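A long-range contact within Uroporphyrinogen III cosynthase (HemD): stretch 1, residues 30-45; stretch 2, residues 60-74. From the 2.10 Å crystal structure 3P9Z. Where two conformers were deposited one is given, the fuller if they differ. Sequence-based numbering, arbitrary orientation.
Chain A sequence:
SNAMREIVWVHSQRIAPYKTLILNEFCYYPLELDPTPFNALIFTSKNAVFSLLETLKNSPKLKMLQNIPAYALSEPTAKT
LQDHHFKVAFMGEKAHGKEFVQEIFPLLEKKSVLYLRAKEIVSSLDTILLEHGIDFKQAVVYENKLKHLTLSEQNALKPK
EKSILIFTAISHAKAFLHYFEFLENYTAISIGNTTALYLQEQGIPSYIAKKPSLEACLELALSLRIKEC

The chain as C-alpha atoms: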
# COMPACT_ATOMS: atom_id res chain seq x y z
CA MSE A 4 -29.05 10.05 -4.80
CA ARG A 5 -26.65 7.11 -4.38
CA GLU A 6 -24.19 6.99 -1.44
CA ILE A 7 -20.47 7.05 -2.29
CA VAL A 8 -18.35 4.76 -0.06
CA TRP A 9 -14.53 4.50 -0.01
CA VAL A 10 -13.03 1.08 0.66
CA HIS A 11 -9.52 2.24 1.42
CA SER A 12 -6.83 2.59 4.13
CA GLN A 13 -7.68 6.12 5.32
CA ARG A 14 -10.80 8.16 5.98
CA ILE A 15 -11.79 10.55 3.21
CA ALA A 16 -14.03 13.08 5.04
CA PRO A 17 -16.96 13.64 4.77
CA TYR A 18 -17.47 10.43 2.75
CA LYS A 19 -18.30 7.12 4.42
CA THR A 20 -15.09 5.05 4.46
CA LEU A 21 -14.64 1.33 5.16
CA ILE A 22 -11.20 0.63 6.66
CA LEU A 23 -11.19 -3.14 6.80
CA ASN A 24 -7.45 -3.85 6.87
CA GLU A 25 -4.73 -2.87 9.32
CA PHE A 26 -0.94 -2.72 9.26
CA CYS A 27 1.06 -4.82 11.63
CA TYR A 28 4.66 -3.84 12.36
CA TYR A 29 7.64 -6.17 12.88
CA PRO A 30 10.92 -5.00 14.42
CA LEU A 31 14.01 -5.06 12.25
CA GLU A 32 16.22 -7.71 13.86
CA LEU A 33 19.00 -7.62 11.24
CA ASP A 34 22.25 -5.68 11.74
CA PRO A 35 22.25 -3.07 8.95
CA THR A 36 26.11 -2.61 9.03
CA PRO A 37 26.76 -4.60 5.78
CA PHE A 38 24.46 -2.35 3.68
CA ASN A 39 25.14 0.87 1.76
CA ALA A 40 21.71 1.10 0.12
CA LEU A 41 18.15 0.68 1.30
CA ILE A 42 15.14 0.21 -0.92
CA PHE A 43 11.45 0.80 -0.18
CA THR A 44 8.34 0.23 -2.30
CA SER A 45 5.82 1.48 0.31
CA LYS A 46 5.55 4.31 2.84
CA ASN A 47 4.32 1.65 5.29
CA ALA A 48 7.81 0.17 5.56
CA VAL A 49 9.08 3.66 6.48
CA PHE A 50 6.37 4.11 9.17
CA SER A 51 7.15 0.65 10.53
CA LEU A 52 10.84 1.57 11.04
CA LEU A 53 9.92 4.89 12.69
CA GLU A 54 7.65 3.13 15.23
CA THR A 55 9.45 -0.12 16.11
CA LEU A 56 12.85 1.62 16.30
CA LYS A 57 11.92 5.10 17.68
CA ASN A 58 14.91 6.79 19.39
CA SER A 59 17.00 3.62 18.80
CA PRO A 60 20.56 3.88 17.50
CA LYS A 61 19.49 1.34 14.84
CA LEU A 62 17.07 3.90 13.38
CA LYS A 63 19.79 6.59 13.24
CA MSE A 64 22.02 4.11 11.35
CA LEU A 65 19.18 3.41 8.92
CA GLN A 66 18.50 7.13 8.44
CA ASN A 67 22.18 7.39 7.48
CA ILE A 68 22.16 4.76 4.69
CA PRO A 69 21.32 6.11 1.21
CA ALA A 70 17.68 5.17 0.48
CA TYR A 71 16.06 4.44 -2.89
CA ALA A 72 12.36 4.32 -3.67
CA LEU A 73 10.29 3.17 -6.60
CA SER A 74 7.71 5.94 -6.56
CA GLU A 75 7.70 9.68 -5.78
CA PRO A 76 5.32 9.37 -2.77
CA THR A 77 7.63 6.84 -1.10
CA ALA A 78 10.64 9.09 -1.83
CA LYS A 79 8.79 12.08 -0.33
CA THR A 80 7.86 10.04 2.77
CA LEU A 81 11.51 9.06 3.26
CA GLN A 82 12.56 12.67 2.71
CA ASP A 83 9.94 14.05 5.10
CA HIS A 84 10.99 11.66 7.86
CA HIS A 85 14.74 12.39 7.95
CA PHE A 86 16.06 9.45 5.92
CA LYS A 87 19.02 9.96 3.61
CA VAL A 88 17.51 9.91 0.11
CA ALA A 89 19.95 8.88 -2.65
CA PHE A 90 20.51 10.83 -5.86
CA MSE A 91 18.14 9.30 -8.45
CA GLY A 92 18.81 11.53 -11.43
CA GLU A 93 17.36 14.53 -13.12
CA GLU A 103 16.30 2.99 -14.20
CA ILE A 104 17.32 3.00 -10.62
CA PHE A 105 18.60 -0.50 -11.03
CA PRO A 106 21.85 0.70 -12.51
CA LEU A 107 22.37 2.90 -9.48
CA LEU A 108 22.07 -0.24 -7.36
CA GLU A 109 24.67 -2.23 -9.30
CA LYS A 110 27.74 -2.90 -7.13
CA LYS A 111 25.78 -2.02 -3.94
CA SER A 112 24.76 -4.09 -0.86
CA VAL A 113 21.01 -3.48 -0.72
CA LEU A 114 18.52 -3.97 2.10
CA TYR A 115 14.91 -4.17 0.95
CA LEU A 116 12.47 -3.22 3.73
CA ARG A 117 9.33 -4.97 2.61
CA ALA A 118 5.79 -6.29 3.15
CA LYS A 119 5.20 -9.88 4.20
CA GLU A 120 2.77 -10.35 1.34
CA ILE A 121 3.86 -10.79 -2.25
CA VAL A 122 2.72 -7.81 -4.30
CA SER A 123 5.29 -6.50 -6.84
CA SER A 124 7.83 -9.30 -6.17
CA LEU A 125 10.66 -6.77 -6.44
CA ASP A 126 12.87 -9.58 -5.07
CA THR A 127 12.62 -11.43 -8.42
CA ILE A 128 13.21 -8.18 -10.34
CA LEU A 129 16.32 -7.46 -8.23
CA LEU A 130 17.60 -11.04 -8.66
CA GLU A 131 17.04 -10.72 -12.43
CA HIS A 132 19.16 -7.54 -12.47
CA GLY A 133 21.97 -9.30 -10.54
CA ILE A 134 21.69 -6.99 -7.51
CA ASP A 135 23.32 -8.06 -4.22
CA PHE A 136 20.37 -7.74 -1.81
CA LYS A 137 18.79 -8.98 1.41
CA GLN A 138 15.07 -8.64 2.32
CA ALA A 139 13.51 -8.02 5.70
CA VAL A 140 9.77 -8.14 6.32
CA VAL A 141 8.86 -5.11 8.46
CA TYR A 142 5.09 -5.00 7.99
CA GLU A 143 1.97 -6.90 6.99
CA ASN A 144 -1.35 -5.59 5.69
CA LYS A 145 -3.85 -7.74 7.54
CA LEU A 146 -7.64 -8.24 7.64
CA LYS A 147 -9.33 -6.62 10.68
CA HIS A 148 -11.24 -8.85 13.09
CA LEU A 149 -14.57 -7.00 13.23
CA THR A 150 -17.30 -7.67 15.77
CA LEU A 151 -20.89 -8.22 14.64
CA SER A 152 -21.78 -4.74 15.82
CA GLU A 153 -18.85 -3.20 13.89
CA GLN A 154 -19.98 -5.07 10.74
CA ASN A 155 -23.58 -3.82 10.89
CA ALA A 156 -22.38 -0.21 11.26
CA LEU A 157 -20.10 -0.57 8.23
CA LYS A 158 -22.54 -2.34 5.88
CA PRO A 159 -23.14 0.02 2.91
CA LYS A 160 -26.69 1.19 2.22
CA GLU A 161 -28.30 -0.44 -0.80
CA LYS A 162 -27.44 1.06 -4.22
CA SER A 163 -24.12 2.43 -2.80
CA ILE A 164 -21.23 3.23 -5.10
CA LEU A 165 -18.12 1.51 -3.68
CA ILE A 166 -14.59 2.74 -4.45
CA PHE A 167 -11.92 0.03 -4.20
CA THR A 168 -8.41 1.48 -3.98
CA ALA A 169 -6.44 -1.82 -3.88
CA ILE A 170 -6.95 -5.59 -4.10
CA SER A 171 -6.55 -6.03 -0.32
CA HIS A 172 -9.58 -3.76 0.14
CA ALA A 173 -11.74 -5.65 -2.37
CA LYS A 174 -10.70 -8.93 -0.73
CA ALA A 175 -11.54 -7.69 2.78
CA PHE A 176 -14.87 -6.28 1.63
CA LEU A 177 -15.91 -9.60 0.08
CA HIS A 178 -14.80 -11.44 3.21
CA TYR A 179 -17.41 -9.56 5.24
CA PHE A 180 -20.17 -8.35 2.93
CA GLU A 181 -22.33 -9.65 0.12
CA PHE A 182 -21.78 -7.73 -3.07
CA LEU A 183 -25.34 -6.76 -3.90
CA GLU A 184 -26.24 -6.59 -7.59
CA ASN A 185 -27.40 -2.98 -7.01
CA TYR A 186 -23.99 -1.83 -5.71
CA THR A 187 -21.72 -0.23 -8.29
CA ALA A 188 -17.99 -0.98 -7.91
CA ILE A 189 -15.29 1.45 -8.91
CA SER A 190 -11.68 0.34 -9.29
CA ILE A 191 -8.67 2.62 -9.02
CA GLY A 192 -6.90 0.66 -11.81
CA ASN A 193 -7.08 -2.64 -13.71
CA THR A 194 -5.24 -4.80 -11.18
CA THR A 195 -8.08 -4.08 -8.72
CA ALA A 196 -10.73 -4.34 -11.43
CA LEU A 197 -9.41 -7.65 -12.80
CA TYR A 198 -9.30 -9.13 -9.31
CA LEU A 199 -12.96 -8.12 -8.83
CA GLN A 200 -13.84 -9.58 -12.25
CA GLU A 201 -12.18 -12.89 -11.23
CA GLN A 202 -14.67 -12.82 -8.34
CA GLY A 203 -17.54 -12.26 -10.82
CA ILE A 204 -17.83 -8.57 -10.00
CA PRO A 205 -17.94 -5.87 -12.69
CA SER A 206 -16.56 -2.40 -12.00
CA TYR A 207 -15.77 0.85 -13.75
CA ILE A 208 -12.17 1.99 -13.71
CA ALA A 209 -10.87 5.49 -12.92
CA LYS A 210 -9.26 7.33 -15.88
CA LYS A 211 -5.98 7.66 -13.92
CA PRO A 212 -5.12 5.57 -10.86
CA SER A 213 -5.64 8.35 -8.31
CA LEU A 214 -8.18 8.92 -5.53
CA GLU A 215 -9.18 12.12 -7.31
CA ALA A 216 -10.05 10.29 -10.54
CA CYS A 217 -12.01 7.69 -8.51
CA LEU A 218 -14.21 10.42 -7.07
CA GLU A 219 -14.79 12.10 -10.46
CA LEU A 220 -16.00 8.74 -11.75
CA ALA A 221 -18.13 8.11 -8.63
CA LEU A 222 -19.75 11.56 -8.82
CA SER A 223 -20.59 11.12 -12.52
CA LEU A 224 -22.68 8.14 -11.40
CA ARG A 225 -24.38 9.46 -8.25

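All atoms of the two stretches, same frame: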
# COMPACT_ATOMS: atom_id res chain seq x y z
N PRO A 30 9.60 -5.60 14.22
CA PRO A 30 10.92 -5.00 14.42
C PRO A 30 11.97 -5.53 13.45
O PRO A 30 11.95 -6.70 13.05
CB PRO A 30 11.26 -5.40 15.87
CG PRO A 30 9.94 -5.55 16.53
CD PRO A 30 9.08 -6.20 15.46
N LEU A 31 12.88 -4.65 13.05
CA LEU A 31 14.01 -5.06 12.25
C LEU A 31 15.08 -5.64 13.17
O LEU A 31 15.68 -4.92 13.98
CB LEU A 31 14.55 -3.87 11.45
CG LEU A 31 15.72 -4.10 10.51
CD1 LEU A 31 15.31 -4.96 9.31
CD2 LEU A 31 16.26 -2.74 10.09
N GLU A 32 15.29 -6.95 13.02
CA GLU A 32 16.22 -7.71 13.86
C GLU A 32 17.64 -7.67 13.31
O GLU A 32 18.62 -7.66 14.08
CB GLU A 32 15.75 -9.17 13.98
N LEU A 33 17.74 -7.65 11.97
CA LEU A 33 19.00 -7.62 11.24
C LEU A 33 19.93 -6.45 11.62
O LEU A 33 19.47 -5.32 11.87
CB LEU A 33 18.70 -7.58 9.73
N ASP A 34 21.23 -6.72 11.65
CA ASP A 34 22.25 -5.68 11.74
C ASP A 34 22.39 -5.02 10.36
O ASP A 34 22.73 -5.71 9.38
CB ASP A 34 23.59 -6.32 12.18
CG ASP A 34 24.77 -5.35 12.14
OD1 ASP A 34 24.57 -4.12 12.22
OD2 ASP A 34 25.92 -5.83 12.05
N PRO A 35 22.13 -3.70 10.26
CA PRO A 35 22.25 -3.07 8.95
C PRO A 35 23.69 -2.66 8.51
O PRO A 35 23.84 -2.15 7.41
CB PRO A 35 21.32 -1.85 9.04
CG PRO A 35 21.24 -1.52 10.52
CD PRO A 35 21.67 -2.75 11.31
N THR A 36 24.70 -2.92 9.34
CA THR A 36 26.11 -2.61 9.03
C THR A 36 26.62 -3.00 7.62
O THR A 36 27.33 -2.23 7.00
CB THR A 36 27.06 -3.17 10.15
OG1 THR A 36 26.65 -2.64 11.43
CG2 THR A 36 28.52 -2.77 9.90
N PRO A 37 26.28 -4.22 7.12
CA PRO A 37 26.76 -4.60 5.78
C PRO A 37 26.18 -3.82 4.59
O PRO A 37 26.65 -4.02 3.46
CB PRO A 37 26.32 -6.07 5.66
CG PRO A 37 26.10 -6.52 7.06
CD PRO A 37 25.59 -5.33 7.79
N PHE A 38 25.19 -2.96 4.81
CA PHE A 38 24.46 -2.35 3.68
C PHE A 38 24.76 -0.89 3.42
O PHE A 38 24.76 -0.06 4.35
CB PHE A 38 22.94 -2.55 3.86
CG PHE A 38 22.55 -3.98 4.12
CD1 PHE A 38 22.41 -4.87 3.06
CD2 PHE A 38 22.33 -4.43 5.42
CE1 PHE A 38 22.07 -6.20 3.31
CE2 PHE A 38 21.99 -5.75 5.69
CZ PHE A 38 21.87 -6.64 4.64
N ASN A 39 24.98 -0.55 2.14
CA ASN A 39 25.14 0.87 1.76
C ASN A 39 24.00 1.42 0.90
O ASN A 39 24.09 2.54 0.35
CB ASN A 39 26.50 1.11 1.07
CG ASN A 39 26.76 0.18 -0.12
OD1 ASN A 39 25.92 -0.65 -0.50
ND2 ASN A 39 27.96 0.30 -0.71
N ALA A 40 22.92 0.65 0.78
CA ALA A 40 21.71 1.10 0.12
C ALA A 40 20.49 0.44 0.72
O ALA A 40 20.49 -0.76 1.00
CB ALA A 40 21.76 0.81 -1.40
N LEU A 41 19.44 1.23 0.91
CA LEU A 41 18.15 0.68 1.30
C LEU A 41 17.18 0.88 0.14
O LEU A 41 17.30 1.84 -0.63
CB LEU A 41 17.60 1.42 2.51
CG LEU A 41 18.44 1.62 3.78
CD1 LEU A 41 17.67 2.52 4.71
CD2 LEU A 41 18.83 0.30 4.48
N ILE A 42 16.20 -0.01 0.03
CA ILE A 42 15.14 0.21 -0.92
C ILE A 42 13.76 -0.05 -0.31
O ILE A 42 13.58 -0.99 0.47
CB ILE A 42 15.40 -0.54 -2.27
CG1 ILE A 42 14.33 -0.16 -3.31
CG2 ILE A 42 15.52 -2.06 -2.07
CD1 ILE A 42 14.76 -0.46 -4.70
N PHE A 43 12.83 0.84 -0.65
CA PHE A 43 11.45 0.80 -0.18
C PHE A 43 10.52 0.86 -1.39
O PHE A 43 10.82 1.54 -2.38
CB PHE A 43 11.17 2.04 0.69
CG PHE A 43 12.01 2.12 1.94
CD1 PHE A 43 13.31 2.64 1.89
CD2 PHE A 43 11.51 1.70 3.17
CE1 PHE A 43 14.11 2.74 3.05
CE2 PHE A 43 12.29 1.80 4.34
CZ PHE A 43 13.58 2.31 4.28
N THR A 44 9.41 0.14 -1.31
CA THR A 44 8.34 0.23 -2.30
C THR A 44 7.09 0.87 -1.69
O THR A 44 6.22 1.31 -2.42
CB THR A 44 7.93 -1.15 -2.84
OG1 THR A 44 7.58 -1.98 -1.73
CG2 THR A 44 9.06 -1.80 -3.60
N SER A 45 7.00 0.90 -0.36
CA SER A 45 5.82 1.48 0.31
C SER A 45 6.19 2.42 1.46
O SER A 45 7.18 2.20 2.17
CB SER A 45 4.93 0.35 0.87
OG SER A 45 3.96 0.86 1.76
N PRO A 60 19.43 3.59 18.38
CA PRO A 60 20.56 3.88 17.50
C PRO A 60 20.44 3.16 16.14
O PRO A 60 21.02 3.61 15.16
CB PRO A 60 21.79 3.37 18.28
CG PRO A 60 21.24 2.52 19.39
CD PRO A 60 19.87 3.05 19.69
N LYS A 61 19.68 2.06 16.09
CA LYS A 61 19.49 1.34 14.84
C LYS A 61 18.76 2.21 13.80
O LYS A 61 19.11 2.18 12.62
CB LYS A 61 18.78 -0.01 15.04
CG LYS A 61 18.92 -0.95 13.81
CD LYS A 61 18.25 -2.31 13.99
CE LYS A 61 19.09 -3.25 14.83
NZ LYS A 61 18.73 -4.68 14.64
N LEU A 62 17.79 3.00 14.25
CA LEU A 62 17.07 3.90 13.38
C LEU A 62 17.98 5.01 12.83
O LEU A 62 17.90 5.34 11.64
CB LEU A 62 15.86 4.51 14.10
CG LEU A 62 15.07 5.60 13.33
CD1 LEU A 62 14.53 5.07 11.99
CD2 LEU A 62 13.96 6.18 14.17
N LYS A 63 18.82 5.59 13.69
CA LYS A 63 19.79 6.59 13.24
C LYS A 63 20.69 6.02 12.15
O LYS A 63 20.89 6.69 11.13
CB LYS A 63 20.64 7.15 14.40
CG LYS A 63 19.87 7.97 15.45
CD LYS A 63 18.95 9.05 14.82
CE LYS A 63 19.73 10.13 14.04
NZ LYS A 63 18.95 10.59 12.84
N MSE A 64 21.21 4.81 12.36
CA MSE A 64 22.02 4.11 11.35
C MSE A 64 21.28 4.03 10.02
O MSE A 64 21.82 4.36 8.96
CB MSE A 64 22.37 2.69 11.83
CG MSE A 64 23.29 2.61 13.06
SE MSE A 64 23.29 0.81 13.85
CE MSE A 64 24.34 1.18 15.46
N LEU A 65 20.03 3.56 10.09
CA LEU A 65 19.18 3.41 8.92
C LEU A 65 18.90 4.74 8.21
O LEU A 65 18.84 4.80 6.97
CB LEU A 65 17.85 2.73 9.28
CG LEU A 65 17.84 1.21 9.52
CD1 LEU A 65 16.46 0.83 9.98
CD2 LEU A 65 18.22 0.39 8.30
N GLN A 66 18.72 5.80 8.99
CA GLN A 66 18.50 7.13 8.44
C GLN A 66 19.76 7.68 7.77
O GLN A 66 19.71 8.69 7.06
CB GLN A 66 17.99 8.10 9.51
CG GLN A 66 16.48 8.01 9.70
CD GLN A 66 16.00 8.64 11.01
OE1 GLN A 66 16.75 8.75 11.99
NE2 GLN A 66 14.75 9.03 11.04
N ASN A 67 20.88 6.99 8.01
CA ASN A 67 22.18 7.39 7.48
C ASN A 67 22.59 6.62 6.21
O ASN A 67 23.59 6.95 5.60
CB ASN A 67 23.25 7.22 8.56
CG ASN A 67 24.57 7.89 8.18
OD1 ASN A 67 24.61 9.09 7.87
ND2 ASN A 67 25.65 7.12 8.20
N ILE A 68 21.83 5.60 5.84
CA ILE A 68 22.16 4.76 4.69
C ILE A 68 21.36 5.24 3.48
O ILE A 68 20.12 5.30 3.54
CB ILE A 68 21.88 3.26 4.98
CG1 ILE A 68 22.72 2.78 6.16
CG2 ILE A 68 22.13 2.40 3.71
CD1 ILE A 68 22.26 1.44 6.78
N PRO A 69 22.05 5.61 2.38
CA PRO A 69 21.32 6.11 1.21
C PRO A 69 20.12 5.22 0.83
O PRO A 69 20.27 4.00 0.69
CB PRO A 69 22.38 6.14 0.10
CG PRO A 69 23.71 6.31 0.87
CD PRO A 69 23.52 5.53 2.15
N ALA A 70 18.95 5.85 0.70
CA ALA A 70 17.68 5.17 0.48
C ALA A 70 17.12 5.46 -0.92
O ALA A 70 17.13 6.62 -1.38
CB ALA A 70 16.67 5.60 1.55
N TYR A 71 16.65 4.40 -1.57
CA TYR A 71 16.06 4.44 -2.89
C TYR A 71 14.59 4.07 -2.77
O TYR A 71 14.19 3.34 -1.84
CB TYR A 71 16.78 3.47 -3.83
CG TYR A 71 18.22 3.87 -4.11
CD1 TYR A 71 18.56 4.51 -5.30
CD2 TYR A 71 19.23 3.61 -3.19
CE1 TYR A 71 19.86 4.88 -5.56
CE2 TYR A 71 20.54 3.97 -3.44
CZ TYR A 71 20.84 4.61 -4.62
OH TYR A 71 22.12 4.99 -4.88
N ALA A 72 13.78 4.62 -3.67
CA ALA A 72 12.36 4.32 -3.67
C ALA A 72 11.87 4.17 -5.10
O ALA A 72 12.48 4.68 -6.04
CB ALA A 72 11.59 5.41 -2.95
N LEU A 73 10.77 3.48 -5.27
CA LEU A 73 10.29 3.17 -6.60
C LEU A 73 9.26 4.18 -7.11
O LEU A 73 9.00 4.26 -8.31
CB LEU A 73 9.75 1.74 -6.65
CG LEU A 73 10.83 0.68 -6.77
CD1 LEU A 73 10.19 -0.67 -6.79
CD2 LEU A 73 11.67 0.86 -8.05
N SER A 74 8.70 4.95 -6.19
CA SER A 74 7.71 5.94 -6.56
C SER A 74 8.01 7.24 -5.83
O SER A 74 8.70 7.23 -4.80
CB SER A 74 6.31 5.45 -6.21
OG SER A 74 6.19 5.21 -4.82

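L41 lies at the centre of the contact, and no residue in either stretch has more of its surface covered by the other. Its branched side chain reaches the helix and the loop after it: CD2 of L41 lies 3.9 Å from CD2 of L65, and CG of L41 lies 3.8 Å from CG2 of I68. Leucine and isoleucine suit this site because their branched apolar side chains can pack closely without leaving a polar group unsatisfied. Both partners also pack on P35, whose CB is 3.9 Å from L65 CD2 and 4.1 Å from I68 CD1; P35 begins a type I turn, and its rigid ring offers an apolar surface to both. L65 extends the cluster to L31, with L65 CD1 3.6 Å from L31 CD2.

Beside this core the strands pair in parallel. L41 N donates to P69 O (2.9 Å), Y71 N to L41 O (2.8 Å) and F43 N to Y71 O (3.1 Å); the ladder frays at a weak bond from L73 N to F43 O (3.5 Å). L41, F43, A70 and A72 share one face of the sheet, where the CB of A70 lies 4.1 Å from F43 CE1, so that the methyl group of a small residue meets the aromatic ring. I42 and Y71 occupy the other, where the Y71 ring lies near A40 (CE2 of Y71 to CB of A40, 4.0 Å).

At the polar edge, K61 suits a boundary position: its aliphatic chain passes P35 (CG to CG, 4.1 Å), while its ammonium NZ donates to the backbone carbonyls L31 O (3.1 Å) and L33 O (2.9 Å), tying the helix to the loop.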